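PDB 3ECC: DNA replication protein DnaC from Aquifex aeolicus, which serves as a bacterial helicase loader in replication initiation, probably an ATPase of the AAA+ class, and here holds ADP, beryllium trifluoride and magnesium. Local coordinates for residues 50-55 with 105-110; 83-86 with 90-93; 128-133 with 167-172; 140-145 with 151-156. One frame throughout, in Å; residues are numbered along the deposited sequence.

Overall arrangement
Four contacts sample a P-loop NTPase fold built on a parallel sheet in the order 71-74, 104-107, 136-141, 40-45, 174-178. Contact 1 is the nucleotide site itself, joining the phosphate-binding helix to strand 104-107. Contact 4 starts on the neighbouring strand 136-141, its centre about 15 Å from that of contact 1; the two touch where Lys-51 CE lies 3.2 Å from Thr-140 O, and Asn-141 reaches the beryllium trifluoride. Contact 3 meets contact 1 through Leu-109 and Ile-170, and contact 4 through Val-167 and Ser-155. Contact 2 is remote, its nearest atoms about 12 Å from contact 1 and about 10 Å from contact 3.

Contact 1 (50-55 with 105-110). With MG (magnesium ion), chain C; ADP (adenosine-5'-diphosphate), chain B; BEF (beryllium trifluoride ion), chain D.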
loop_
_atom_site.group_PDB
_atom_site.type_symbol
_atom_site.label_atom_id
_atom_site.label_comp_id
_atom_site.label_asym_id
_atom_site.label_seq_id
_atom_site.Cartn_x
_atom_site.Cartn_y
_atom_site.Cartn_z
ATOM N N GLY A 50 -13.040 3.068 -0.629
ATOM C CA GLY A 50 -12.203 4.206 -1.039
ATOM C C GLY A 50 -10.708 4.079 -0.771
ATOM O O GLY A 50 -9.975 5.057 -0.886
ATOM N N LYS A 51 -10.250 2.874 -0.438
ATOM C CA LYS A 51 -8.854 2.651 -0.041
ATOM C C LYS A 51 -7.866 3.066 -1.136
ATOM O O LYS A 51 -6.951 3.860 -0.890
ATOM C CB LYS A 51 -8.622 1.192 0.370
ATOM C CG LYS A 51 -9.468 0.741 1.548
ATOM C CD LYS A 51 -9.149 -0.685 1.973
ATOM C CE LYS A 51 -9.461 -1.691 0.875
ATOM N NZ LYS A 51 -10.925 -1.805 0.595
ATOM N N THR A 52 -8.059 2.533 -2.341
ATOM C CA THR A 52 -7.204 2.871 -3.475
ATOM C C THR A 52 -7.279 4.367 -3.769
ATOM O O THR A 52 -6.285 4.988 -4.144
ATOM C CB THR A 52 -7.604 2.087 -4.725
ATOM O OG1 THR A 52 -7.673 0.687 -4.406
ATOM C CG2 THR A 52 -6.599 2.308 -5.855
ATOM N N HIS A 53 -8.464 4.940 -3.579
ATOM C CA HIS A 53 -8.662 6.370 -3.787
ATOM C C HIS A 53 -7.684 7.177 -2.932
ATOM O O HIS A 53 -6.978 8.060 -3.436
ATOM C CB HIS A 53 -10.110 6.773 -3.464
ATOM C CG HIS A 53 -10.445 8.174 -3.862
ATOM N ND1 HIS A 53 -11.144 8.472 -5.011
ATOM C CD2 HIS A 53 -10.150 9.362 -3.282
ATOM C CE1 HIS A 53 -11.285 9.783 -5.110
ATOM N NE2 HIS A 53 -10.686 10.346 -4.076
ATOM N N LEU A 54 -7.638 6.863 -1.641
ATOM C CA LEU A 54 -6.802 7.600 -0.695
ATOM C C LEU A 54 -5.320 7.319 -0.881
ATOM O O LEU A 54 -4.492 8.191 -0.631
ATOM C CB LEU A 54 -7.218 7.306 0.747
ATOM C CG LEU A 54 -8.508 8.005 1.159
ATOM C CD1 LEU A 54 -8.991 7.514 2.503
ATOM C CD2 LEU A 54 -8.290 9.512 1.165
ATOM N N ALA A 55 -4.998 6.103 -1.324
ATOM C CA ALA A 55 -3.624 5.721 -1.658
ATOM C C ALA A 55 -3.070 6.509 -2.850
ATOM O O ALA A 55 -1.901 6.885 -2.857
ATOM C CB ALA A 55 -3.549 4.231 -1.938
ATOM N N VAL A 105 3.297 2.234 -3.769
ATOM C CA VAL A 105 1.965 1.786 -3.425
ATOM C C VAL A 105 1.796 0.351 -3.888
ATOM O O VAL A 105 1.902 0.061 -5.082
ATOM C CB VAL A 105 0.873 2.659 -4.087
ATOM C CG1 VAL A 105 -0.501 2.336 -3.494
ATOM C CG2 VAL A 105 1.194 4.131 -3.932
ATOM N N LEU A 106 1.560 -0.546 -2.937
ATOM C CA LEU A 106 1.133 -1.904 -3.253
ATOM C C LEU A 106 -0.374 -2.020 -3.039
ATOM O O LEU A 106 -0.840 -2.121 -1.902
ATOM C CB LEU A 106 1.874 -2.929 -2.387
ATOM C CG LEU A 106 3.401 -2.992 -2.461
ATOM C CD1 LEU A 106 3.925 -4.078 -1.551
ATOM C CD2 LEU A 106 3.877 -3.213 -3.884
ATOM N N ASP A 107 -1.128 -1.978 -4.134
ATOM C CA ASP A 107 -2.584 -1.912 -4.067
ATOM C C ASP A 107 -3.188 -3.306 -4.173
ATOM O O ASP A 107 -2.758 -4.112 -5.006
ATOM C CB ASP A 107 -3.129 -1.010 -5.182
ATOM C CG ASP A 107 -4.565 -0.568 -4.934
ATOM O OD1 ASP A 107 -5.447 -0.949 -5.729
ATOM O OD2 ASP A 107 -4.814 0.163 -3.946
ATOM N N ASP A 108 -4.193 -3.574 -3.337
ATOM C CA ASP A 108 -4.810 -4.902 -3.226
ATOM C C ASP A 108 -3.791 -5.984 -2.878
ATOM O O ASP A 108 -3.743 -7.037 -3.516
ATOM C CB ASP A 108 -5.594 -5.264 -4.492
ATOM C CG ASP A 108 -7.099 -5.303 -4.259
ATOM O OD1 ASP A 108 -7.859 -4.703 -5.063
ATOM O OD2 ASP A 108 -7.526 -5.940 -3.268
ATOM N N LEU A 109 -2.983 -5.711 -1.859
ATOM C CA LEU A 109 -1.876 -6.592 -1.483
ATOM C C LEU A 109 -2.340 -8.016 -1.125
ATOM O O LEU A 109 -3.057 -8.229 -0.139
ATOM C CB LEU A 109 -1.035 -5.971 -0.351
ATOM C CG LEU A 109 0.166 -6.763 0.195
ATOM C CD1 LEU A 109 1.207 -7.079 -0.877
ATOM C CD2 LEU A 109 0.824 -6.013 1.340
ATOM N N GLY A 110 -1.938 -8.968 -1.973
ATOM C CA GLY A 110 -2.242 -10.386 -1.808
ATOM C C GLY A 110 -3.586 -10.676 -1.176
ATOM O O GLY A 110 -3.687 -11.516 -0.283
HETATM MG MG MG C . -8.794 -0.693 -3.986
HETATM P PB ADP B . -11.366 0.379 -2.585
HETATM O O1B ADP B . -9.989 0.684 -3.148
HETATM O O2B ADP B . -11.411 0.293 -1.083
HETATM O O3B ADP B . -12.073 -0.750 -3.282
HETATM P PA ADP B . -11.945 2.554 -4.276
HETATM O O1A ADP B . -10.842 3.534 -3.961
HETATM O O2A ADP B . -11.578 1.757 -5.517
HETATM O O3A ADP B . -12.250 1.649 -2.969
HETATM O "O5'" ADP B . -13.354 3.310 -4.461
HETATM C "C5'" ADP B . -14.304 2.952 -5.460
HETATM C "C4'" ADP B . -14.720 4.195 -6.235
HETATM O "O4'" ADP B . -15.352 5.115 -5.345
HETATM C "C3'" ADP B . -13.518 4.910 -6.818
HETATM O "O3'" ADP B . -13.802 5.222 -8.172
HETATM C "C2'" ADP B . -13.343 6.165 -5.975
HETATM O "O2'" ADP B . -12.981 7.271 -6.778
HETATM C "C1'" ADP B . -14.708 6.394 -5.377
HETATM N N9 ADP B . -14.669 6.978 -4.008
HETATM C C8 ADP B . -14.492 6.315 -2.846
HETATM N N7 ADP B . -14.544 7.164 -1.784
HETATM C C5 ADP B . -14.778 8.393 -2.261
HETATM C C6 ADP B . -14.951 9.759 -1.695
HETATM N N6 ADP B . -14.902 9.999 -0.363
HETATM N N1 ADP B . -15.177 10.766 -2.548
HETATM C C2 ADP B . -15.251 10.571 -3.881
HETATM N N3 ADP B . -15.104 9.364 -4.460
HETATM C C4 ADP B . -14.870 8.267 -3.723
HETATM BE BE BEF D . -10.868 -2.731 -3.374
HETATM F F1 BEF D . -11.096 -2.808 -1.630
HETATM F F2 BEF D . -9.382 -2.040 -4.049
HETATM F F3 BEF D . -12.302 -2.912 -4.383
#
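Thr-52, at the start of helix 51-65, meets Asp-107, on strand 104-107, and the two side chains cross at about a right angle. The threonine OG1 stands 2.9 Å from Asp-107 OD2 and is also a ligand of the magnesium ion, at 1.8 Å. Its torsion explains both jobs: OG1 is anti to the carbonyl carbon (chi1 -52°) and faces the metal, while methyl CG2 lies against the carboxylate, 3.4 Å from Asp-107 OD2. That same OD2 is held by the hydroxyl of Thr-139, so the carboxylate is placed as a second-shell group here. Asp-107 is a magnesium ligand in a crystal structure of this protein, though not in this chain. Ala-55 CB touches Val-105 CG1 at 3.9 Å, an apolar contact one turn along the helix from the polar pair.

The lysine next door works on the phosphate. Lys-51 runs out extended and then bends at chi3 and chi4, curling back until NZ lies 2.7 Å from ADP O2B; NZ also bonds Gly-45 O and reaches toward a fluoride. The backbone N of Thr-52 adds a nearly straight bond to ADP O1B (2.8 Å, 165°), and O1B is itself a magnesium ligand. At the sugar, His-53 brings ND1 to 2.8 Å from ADP O2', with the adenine atom C4 over one face of its ring. Asp-108 OD1 lies 3.2 Å from the fluoride F2. This is the Walker A P-loop set against the aspartates of a central strand, in the manner of Walker B, the nucleotide site of P-loop NTPases.

Contact 2 (83-86 with 90-93)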
loop_
_atom_site.group_PDB
_atom_site.type_symbol
_atom_site.label_atom_id
_atom_site.label_comp_id
_atom_site.label_asym_id
_atom_site.label_seq_id
_atom_site.Cartn_x
_atom_site.Cartn_y
_atom_site.Cartn_z
ATOM N N LYS A 83 7.910 -11.329 -12.248
ATOM C CA LYS A 83 8.145 -12.763 -12.461
ATOM C C LYS A 83 8.590 -13.054 -13.890
ATOM O O LYS A 83 9.378 -13.977 -14.124
ATOM C CB LYS A 83 6.926 -13.610 -12.113
ATOM C CG LYS A 83 7.254 -15.083 -11.957
ATOM C CD LYS A 83 6.215 -15.960 -12.633
ATOM C CE LYS A 83 6.467 -17.444 -12.353
ATOM N NZ LYS A 83 5.335 -18.320 -12.808
ATOM N N HIS A 84 8.102 -12.252 -14.838
ATOM C CA HIS A 84 8.488 -12.406 -16.240
ATOM C C HIS A 84 9.956 -12.031 -16.490
ATOM O O HIS A 84 10.720 -12.844 -17.000
ATOM C CB HIS A 84 7.563 -11.625 -17.173
ATOM C CG HIS A 84 7.998 -11.674 -18.600
ATOM N ND1 HIS A 84 8.467 -10.568 -19.278
ATOM C CD2 HIS A 84 8.123 -12.718 -19.450
ATOM C CE1 HIS A 84 8.815 -10.922 -20.503
ATOM N NE2 HIS A 84 8.616 -12.221 -20.633
ATOM N N LEU A 85 10.340 -10.815 -16.116
ATOM C CA LEU A 85 11.724 -10.375 -16.287
ATOM C C LEU A 85 12.681 -11.009 -15.269
ATOM O O LEU A 85 13.898 -10.927 -15.427
ATOM C CB LEU A 85 11.846 -8.840 -16.294
ATOM C CG LEU A 85 10.717 -7.957 -15.753
ATOM C CD1 LEU A 85 11.281 -6.833 -14.920
ATOM C CD2 LEU A 85 9.859 -7.399 -16.882
ATOM N N MET A 86 12.128 -11.647 -14.235
ATOM C CA MET A 86 12.930 -12.481 -13.329
ATOM C C MET A 86 13.412 -13.722 -14.076
ATOM O O MET A 86 14.584 -14.091 -13.983
ATOM C CB MET A 86 12.143 -12.910 -12.081
ATOM C CG MET A 86 11.633 -11.772 -11.214
ATOM S SD MET A 86 12.912 -10.750 -10.482
ATOM C CE MET A 86 13.041 -11.481 -8.857
ATOM N N LYS A 90 17.259 -10.661 -18.076
ATOM C CA LYS A 90 17.995 -9.452 -18.471
ATOM C C LYS A 90 17.498 -8.047 -18.085
ATOM O O LYS A 90 18.110 -7.062 -18.526
ATOM C CB LYS A 90 18.284 -9.482 -19.971
ATOM C CG LYS A 90 19.330 -10.502 -20.358
ATOM C CD LYS A 90 19.917 -10.208 -21.735
ATOM C CE LYS A 90 21.199 -11.006 -21.971
ATOM N NZ LYS A 90 21.954 -10.543 -23.179
ATOM N N ASP A 91 16.423 -7.943 -17.292
ATOM C CA ASP A 91 15.925 -6.640 -16.788
ATOM C C ASP A 91 15.958 -6.556 -15.254
ATOM O O ASP A 91 15.027 -7.007 -14.579
ATOM C CB ASP A 91 14.513 -6.344 -17.330
ATOM C CG ASP A 91 14.023 -4.917 -17.000
ATOM O OD1 ASP A 91 14.851 -4.037 -16.664
ATOM O OD2 ASP A 91 12.796 -4.679 -17.090
ATOM N N THR A 92 17.038 -5.982 -14.719
ATOM C CA THR A 92 17.139 -5.706 -13.283
ATOM C C THR A 92 16.764 -4.255 -13.027
ATOM O O THR A 92 16.376 -3.887 -11.919
ATOM C CB THR A 92 18.568 -5.964 -12.728
ATOM O OG1 THR A 92 19.037 -7.245 -13.163
ATOM C CG2 THR A 92 18.562 -5.936 -11.204
ATOM N N LYS A 93 16.872 -3.439 -14.072
ATOM C CA LYS A 93 16.641 -1.998 -13.968
ATOM C C LYS A 93 15.257 -1.656 -13.425
ATOM O O LYS A 93 15.108 -0.715 -12.647
ATOM C CB LYS A 93 16.884 -1.308 -15.317
ATOM C CG LYS A 93 18.365 -1.206 -15.690
ATOM C CD LYS A 93 18.593 -0.454 -16.997
ATOM C CE LYS A 93 20.090 -0.299 -17.279
ATOM N NZ LYS A 93 20.373 0.302 -18.617
#
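Leu-85 and Asp-91 carry almost all of this small surface contact, which closes the loop between helix 75-86 and helix 93-99. The chain leaves the last turn of the first helix, doubles back, and sets Asp-91 beside Leu-85, their CA atoms 5.6 Å apart. The two side chains lie alongside each other and point the same way, starting with CB against CB at 3.8 Å. Farther out, the leucine's CD1 meets the carboxylate, 3.4 Å from Asp-91 OD2, with its other methyl, CD2, a little more distant from the same oxygen. No hydrogen bond crosses here, so the hold is van der Waals contact between an aliphatic branch and a carboxylate.

The aspartate's other oxygen has work to do. With CG anti to the backbone N (chi1 -172°), OD1 is turned to the start of the next helix, where it makes a weak hydrogen bond to the backbone N of Phe-94, capping that amide in the turn leading into the helix. Lys-90 adds a marginal approach through its backbone, its N being 4.3 Å from Leu-85 O, while its side chain begins by heading away. With Leu-85 cut back to an alanine, the carboxylate of Asp-91 would probably lose the methyls beside it and be freer to turn. The leucine also reaches the backbone of the loop: its CD1 lies 3.8 Å from the carbonyl O of Asp-91.

Contact 3 (128-133 with 167-172); sequences YRYNNL and VSKIYE
The phenol oxygen OH of Tyr-130 and the carboxylate oxygen OE1 of Glu-172 lie 3.0 Å apart, the closest polar approach between the last turn of helix 116-131 and helix 164-173. The carboxylate plane is turned 43° from that of the ring, and Glu-172 comes in from the side: its CG sits at the ring edge, in the ring plane, 3.8 Å from Tyr-130 CE1. A bend at chi2 then brings the carboxylate round to the hydroxyl end.

Across one face of the same ring lies the aliphatic chain of Lys-169. Its CG stands 3.8 Å from the ring centroid and only 5° off the normal, a CH-pi contact over the middle of the ring. CB is nearest Tyr-130 CD1, and CD lies 3.6 Å from Tyr-130 CD2, so the methylenes cross the ring from one side to the other. Tyr-130 is presented for this by a CG anti to its own backbone nitrogen (chi1 177°), which sends the ring out from its helix toward the other. The lysine chain, in turn, bends at chi4 and takes NZ away from the tyrosine. One ring is thus covered on a face by one residue and met at an edge by another, three positions later on the same helix.

On the sheet side, Arg-129 touches Thr-136 and Ile-170 touches Ile-138. Helix 116-131 is the crossover between the parallel strands 104-107 and 136-141, and the contact pairs this beta-alpha-beta helix with the one leading into edge strand 174-178 of the P-loop NTPase fold.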
loop_
_atom_site.group_PDB
_atom_site.type_symbol
_atom_site.label_atom_id
_atom_site.label_comp_id
_atom_site.label_asym_id
_atom_site.label_seq_id
_atom_site.Cartn_x
_atom_site.Cartn_y
_atom_site.Cartn_z
ATOM N N TYR A 128 13.106 -5.789 1.968
ATOM C CA TYR A 128 14.046 -4.813 1.444
ATOM C C TYR A 128 13.665 -3.396 1.872
ATOM O O TYR A 128 14.505 -2.642 2.374
ATOM C CB TYR A 128 14.096 -4.904 -0.073
ATOM C CG TYR A 128 15.175 -4.076 -0.703
ATOM C CD1 TYR A 128 16.460 -4.596 -0.900
ATOM C CD2 TYR A 128 14.920 -2.771 -1.112
ATOM C CE1 TYR A 128 17.463 -3.829 -1.484
ATOM C CE2 TYR A 128 15.913 -1.996 -1.698
ATOM C CZ TYR A 128 17.182 -2.525 -1.882
ATOM O OH TYR A 128 18.159 -1.752 -2.464
ATOM N N ARG A 129 12.390 -3.058 1.703
ATOM C CA ARG A 129 11.889 -1.724 2.025
ATOM C C ARG A 129 11.771 -1.508 3.525
ATOM O O ARG A 129 11.808 -0.374 3.989
ATOM C CB ARG A 129 10.551 -1.470 1.326
ATOM C CG ARG A 129 10.677 -1.418 -0.196
ATOM C CD ARG A 129 9.356 -1.140 -0.891
ATOM N NE ARG A 129 8.945 0.260 -0.756
ATOM C CZ ARG A 129 9.523 1.275 -1.394
ATOM N NH1 ARG A 129 10.541 1.051 -2.216
ATOM N NH2 ARG A 129 9.095 2.519 -1.195
ATOM N N TYR A 130 11.639 -2.601 4.274
ATOM C CA TYR A 130 11.755 -2.580 5.743
ATOM C C TYR A 130 13.198 -2.307 6.194
ATOM O O TYR A 130 13.434 -1.473 7.067
ATOM C CB TYR A 130 11.267 -3.906 6.341
ATOM C CG TYR A 130 11.403 -4.023 7.847
ATOM C CD1 TYR A 130 10.503 -3.389 8.696
ATOM C CD2 TYR A 130 12.417 -4.787 8.423
ATOM C CE1 TYR A 130 10.617 -3.497 10.078
ATOM C CE2 TYR A 130 12.538 -4.898 9.804
ATOM C CZ TYR A 130 11.635 -4.252 10.623
ATOM O OH TYR A 130 11.746 -4.351 11.989
ATOM N N ASN A 131 14.156 -3.010 5.602
ATOM C CA ASN A 131 15.559 -2.863 6.002
ATOM C C ASN A 131 16.181 -1.531 5.585
ATOM O O ASN A 131 17.032 -0.983 6.294
ATOM C CB ASN A 131 16.403 -4.021 5.465
ATOM C CG ASN A 131 15.980 -5.359 6.028
ATOM O OD1 ASN A 131 15.499 -5.449 7.160
ATOM N ND2 ASN A 131 16.143 -6.408 5.233
ATOM N N ASN A 132 15.758 -1.023 4.429
ATOM C CA ASN A 132 16.353 0.184 3.857
ATOM C C ASN A 132 15.456 1.406 3.998
ATOM O O ASN A 132 15.602 2.374 3.262
ATOM C CB ASN A 132 16.731 -0.041 2.389
ATOM C CG ASN A 132 17.551 -1.319 2.180
ATOM O OD1 ASN A 132 17.923 -1.997 3.131
ATOM N ND2 ASN A 132 17.833 -1.641 0.930
ATOM N N LEU A 133 14.533 1.347 4.955
ATOM C CA LEU A 133 13.670 2.478 5.310
ATOM C C LEU A 133 13.046 3.133 4.092
ATOM O O LEU A 133 13.114 4.345 3.907
ATOM C CB LEU A 133 14.425 3.509 6.165
ATOM C CG LEU A 133 15.080 3.008 7.457
ATOM C CD1 LEU A 133 15.959 4.078 8.061
ATOM C CD2 LEU A 133 14.054 2.524 8.464
ATOM N N VAL A 167 3.721 -9.488 7.686
ATOM C CA VAL A 167 2.708 -8.682 8.375
ATOM C C VAL A 167 3.262 -8.004 9.628
ATOM O O VAL A 167 2.800 -6.937 10.019
ATOM C CB VAL A 167 1.474 -9.535 8.740
ATOM C CG1 VAL A 167 0.430 -8.697 9.448
ATOM C CG2 VAL A 167 0.895 -10.140 7.496
ATOM N N SER A 168 4.264 -8.630 10.234
ATOM C CA SER A 168 4.948 -8.082 11.386
ATOM C C SER A 168 5.755 -6.853 10.992
ATOM O O SER A 168 5.779 -5.859 11.716
ATOM C CB SER A 168 5.863 -9.156 11.980
ATOM O OG SER A 168 6.717 -8.643 12.980
ATOM N N LYS A 169 6.440 -6.940 9.857
ATOM C CA LYS A 169 7.242 -5.825 9.355
ATOM C C LYS A 169 6.361 -4.700 8.809
ATOM O O LYS A 169 6.682 -3.527 8.969
ATOM C CB LYS A 169 8.234 -6.307 8.289
ATOM C CG LYS A 169 9.302 -7.235 8.835
ATOM C CD LYS A 169 10.327 -7.592 7.784
ATOM C CE LYS A 169 11.467 -8.403 8.382
ATOM N NZ LYS A 169 11.015 -9.768 8.778
ATOM N N ILE A 170 5.243 -5.070 8.192
ATOM C CA ILE A 170 4.250 -4.102 7.728
ATOM C C ILE A 170 3.691 -3.280 8.893
ATOM O O ILE A 170 3.416 -2.083 8.758
ATOM C CB ILE A 170 3.093 -4.803 6.983
ATOM C CG1 ILE A 170 3.574 -5.351 5.637
ATOM C CG2 ILE A 170 1.896 -3.853 6.809
ATOM C CD1 ILE A 170 2.565 -6.259 4.959
ATOM N N TYR A 171 3.546 -3.929 10.043
ATOM C CA TYR A 171 3.017 -3.282 11.227
ATOM C C TYR A 171 4.020 -2.336 11.898
ATOM O O TYR A 171 3.625 -1.336 12.485
ATOM C CB TYR A 171 2.496 -4.326 12.220
ATOM C CG TYR A 171 1.759 -3.739 13.401
ATOM C CD1 TYR A 171 0.655 -2.903 13.217
ATOM C CD2 TYR A 171 2.147 -4.032 14.707
ATOM C CE1 TYR A 171 -0.030 -2.365 14.302
ATOM C CE2 TYR A 171 1.472 -3.498 15.794
ATOM C CZ TYR A 171 0.384 -2.666 15.587
ATOM O OH TYR A 171 -0.296 -2.127 16.667
ATOM N N GLU A 172 5.315 -2.630 11.794
ATOM C CA GLU A 172 6.320 -1.721 12.339
ATOM C C GLU A 172 6.451 -0.453 11.504
ATOM O O GLU A 172 6.475 0.643 12.055
ATOM C CB GLU A 172 7.687 -2.404 12.538
ATOM C CG GLU A 172 8.874 -1.416 12.678
ATOM C CD GLU A 172 9.959 -1.874 13.655
ATOM O OE1 GLU A 172 11.160 -1.697 13.347
ATOM O OE2 GLU A 172 9.614 -2.386 14.739
#

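Contact 4 (140-145 with 151-156); sequences TNYSLQ and SVRISA
Tyr-142 and Ile-154 make the main apolar contact, a CH-pi interaction between the stretch following strand 136-141 and helix 153-162. Ile-154 CG1 sits 3.5 Å from the centroid of the tyrosine ring and 3° off its normal, squarely over one face, and the six ring carbons lie almost equally far from it. The isoleucine manages this with CG1 anti to its carbonyl carbon (chi1 -74°). Val-44 of the strand leading into the P-loop touches both residues, which buries the pair against the sheet.

Van der Waals contact takes over at the phenol end. The hydroxyl rests along the aliphatic part of Arg-153, with Tyr-142 OH 3.3 Å from CD and 3.5 Å from CB of the arginine. The guanidinium lies beyond, its plane 46° from that of the ring, after a bend at chi3. Leu-144 joins at the rim, its CD1 4.3 Å from Arg-153 CD. A serine in place of Tyr-142 would probably leave Ile-154 CG1 without the ring face it packs on and let the arginine chain swing more freely.

No hydrogen bond crosses between the two segments; within 151-156, Ser-155 OG gives a 3.2 Å bond to Ser-151 O, in the carbonyl plane and on a lone pair, linking the chain just before the helix to Ser-155.

Just before Tyr-142, Asn-141 touches the beryllium trifluoride. An Asn at the end of this strand recalls sensor 1 of AAA+ ATPases, and the contact packs the chain that follows this position onto helix 153-162.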
loop_
_atom_site.group_PDB
_atom_site.type_symbol
_atom_site.label_atom_id
_atom_site.label_comp_id
_atom_site.label_asym_id
_atom_site.label_seq_id
_atom_site.Cartn_x
_atom_site.Cartn_y
_atom_site.Cartn_z
ATOM N N THR A 140 -5.386 -3.077 1.450
ATOM C CA THR A 140 -5.660 -4.491 1.584
ATOM C C THR A 140 -7.111 -4.748 1.975
ATOM O O THR A 140 -7.781 -3.889 2.562
ATOM C CB THR A 140 -4.692 -5.167 2.606
ATOM O OG1 THR A 140 -4.910 -6.582 2.616
ATOM C CG2 THR A 140 -4.890 -4.599 4.013
ATOM N N ASN A 141 -7.590 -5.939 1.652
ATOM C CA ASN A 141 -8.940 -6.322 1.999
ATOM C C ASN A 141 -9.059 -6.984 3.367
ATOM O O ASN A 141 -8.257 -7.841 3.722
ATOM C CB ASN A 141 -9.500 -7.235 0.931
ATOM C CG ASN A 141 -10.703 -6.648 0.271
ATOM O OD1 ASN A 141 -11.735 -6.448 0.909
ATOM N ND2 ASN A 141 -10.579 -6.332 -1.010
ATOM N N TYR A 142 -10.069 -6.576 4.130
ATOM C CA TYR A 142 -10.409 -7.253 5.376
ATOM C C TYR A 142 -11.776 -7.925 5.268
ATOM O O TYR A 142 -12.785 -7.266 4.978
ATOM C CB TYR A 142 -10.379 -6.288 6.561
ATOM C CG TYR A 142 -10.527 -6.970 7.911
ATOM C CD1 TYR A 142 -9.814 -8.136 8.213
ATOM C CD2 TYR A 142 -11.357 -6.435 8.896
ATOM C CE1 TYR A 142 -9.953 -8.767 9.452
ATOM C CE2 TYR A 142 -11.492 -7.051 10.142
ATOM C CZ TYR A 142 -10.791 -8.216 10.414
ATOM O OH TYR A 142 -10.923 -8.825 11.649
ATOM N N SER A 143 -11.794 -9.242 5.493
ATOM C CA SER A 143 -13.000 -10.066 5.326
ATOM C C SER A 143 -14.038 -9.890 6.453
ATOM O O SER A 143 -14.984 -9.102 6.313
ATOM C CB SER A 143 -12.624 -11.550 5.156
ATOM O OG SER A 143 -11.735 -11.986 6.177
ATOM N N LEU A 144 -13.855 -10.620 7.558
ATOM C CA LEU A 144 -14.801 -10.596 8.690
ATOM C C LEU A 144 -14.973 -9.181 9.277
ATOM O O LEU A 144 -14.017 -8.394 9.310
ATOM C CB LEU A 144 -14.374 -11.605 9.773
ATOM C CG LEU A 144 -14.099 -13.052 9.319
ATOM C CD1 LEU A 144 -12.860 -13.635 10.011
ATOM C CD2 LEU A 144 -15.317 -13.972 9.512
ATOM N N GLN A 145 -16.188 -8.868 9.745
ATOM C CA GLN A 145 -16.577 -7.470 10.023
ATOM C C GLN A 145 -16.247 -6.884 11.414
ATOM O O GLN A 145 -15.480 -5.920 11.509
ATOM C CB GLN A 145 -18.042 -7.221 9.647
ATOM C CG GLN A 145 -18.243 -7.002 8.162
ATOM C CD GLN A 145 -19.145 -5.810 7.866
ATOM O OE1 GLN A 145 -20.368 -5.882 8.029
ATOM N NE2 GLN A 145 -18.543 -4.706 7.421
ATOM N N SER A 151 -8.237 -6.328 15.601
ATOM C CA SER A 151 -7.144 -5.628 14.902
ATOM C C SER A 151 -5.914 -6.506 14.667
ATOM O O SER A 151 -5.242 -6.384 13.642
ATOM C CB SER A 151 -6.724 -4.379 15.667
ATOM O OG SER A 151 -7.437 -3.246 15.203
ATOM N N VAL A 152 -5.606 -7.372 15.631
ATOM C CA VAL A 152 -4.579 -8.403 15.447
ATOM C C VAL A 152 -5.143 -9.521 14.555
ATOM O O VAL A 152 -4.418 -10.420 14.127
ATOM C CB VAL A 152 -4.092 -8.986 16.815
ATOM C CG1 VAL A 152 -2.695 -9.613 16.689
ATOM C CG2 VAL A 152 -4.082 -7.903 17.891
ATOM N N ARG A 153 -6.448 -9.456 14.303
ATOM C CA ARG A 153 -7.096 -10.318 13.327
ATOM C C ARG A 153 -6.909 -9.756 11.915
ATOM O O ARG A 153 -6.838 -10.514 10.946
ATOM C CB ARG A 153 -8.581 -10.470 13.650
ATOM C CG ARG A 153 -9.291 -11.546 12.841
ATOM C CD ARG A 153 -10.745 -11.656 13.248
ATOM N NE ARG A 153 -10.889 -12.013 14.659
ATOM C CZ ARG A 153 -12.049 -12.046 15.307
ATOM N NH1 ARG A 153 -13.180 -11.743 14.673
ATOM N NH2 ARG A 153 -12.078 -12.382 16.589
ATOM N N ILE A 154 -6.842 -8.425 11.801
ATOM C CA ILE A 154 -6.407 -7.758 10.559
ATOM C C ILE A 154 -4.949 -8.134 10.267
ATOM O O ILE A 154 -4.473 -8.012 9.137
ATOM C CB ILE A 154 -6.548 -6.208 10.663
ATOM C CG1 ILE A 154 -8.023 -5.791 10.569
ATOM C CG2 ILE A 154 -5.714 -5.509 9.593
ATOM C CD1 ILE A 154 -8.296 -4.367 10.996
ATOM N N SER A 155 -4.261 -8.604 11.307
ATOM C CA SER A 155 -2.887 -9.082 11.209
ATOM C C SER A 155 -2.777 -10.604 10.952
ATOM O O SER A 155 -1.924 -11.043 10.179
ATOM C CB SER A 155 -2.124 -8.696 12.478
ATOM O OG SER A 155 -2.321 -7.323 12.780
ATOM N N ALA A 156 -3.636 -11.393 11.606
ATOM C CA ALA A 156 -3.668 -12.858 11.421
ATOM C C ALA A 156 -4.357 -13.283 10.112
ATOM O O ALA A 156 -4.008 -14.306 9.517
ATOM C CB ALA A 156 -4.330 -13.546 12.629
#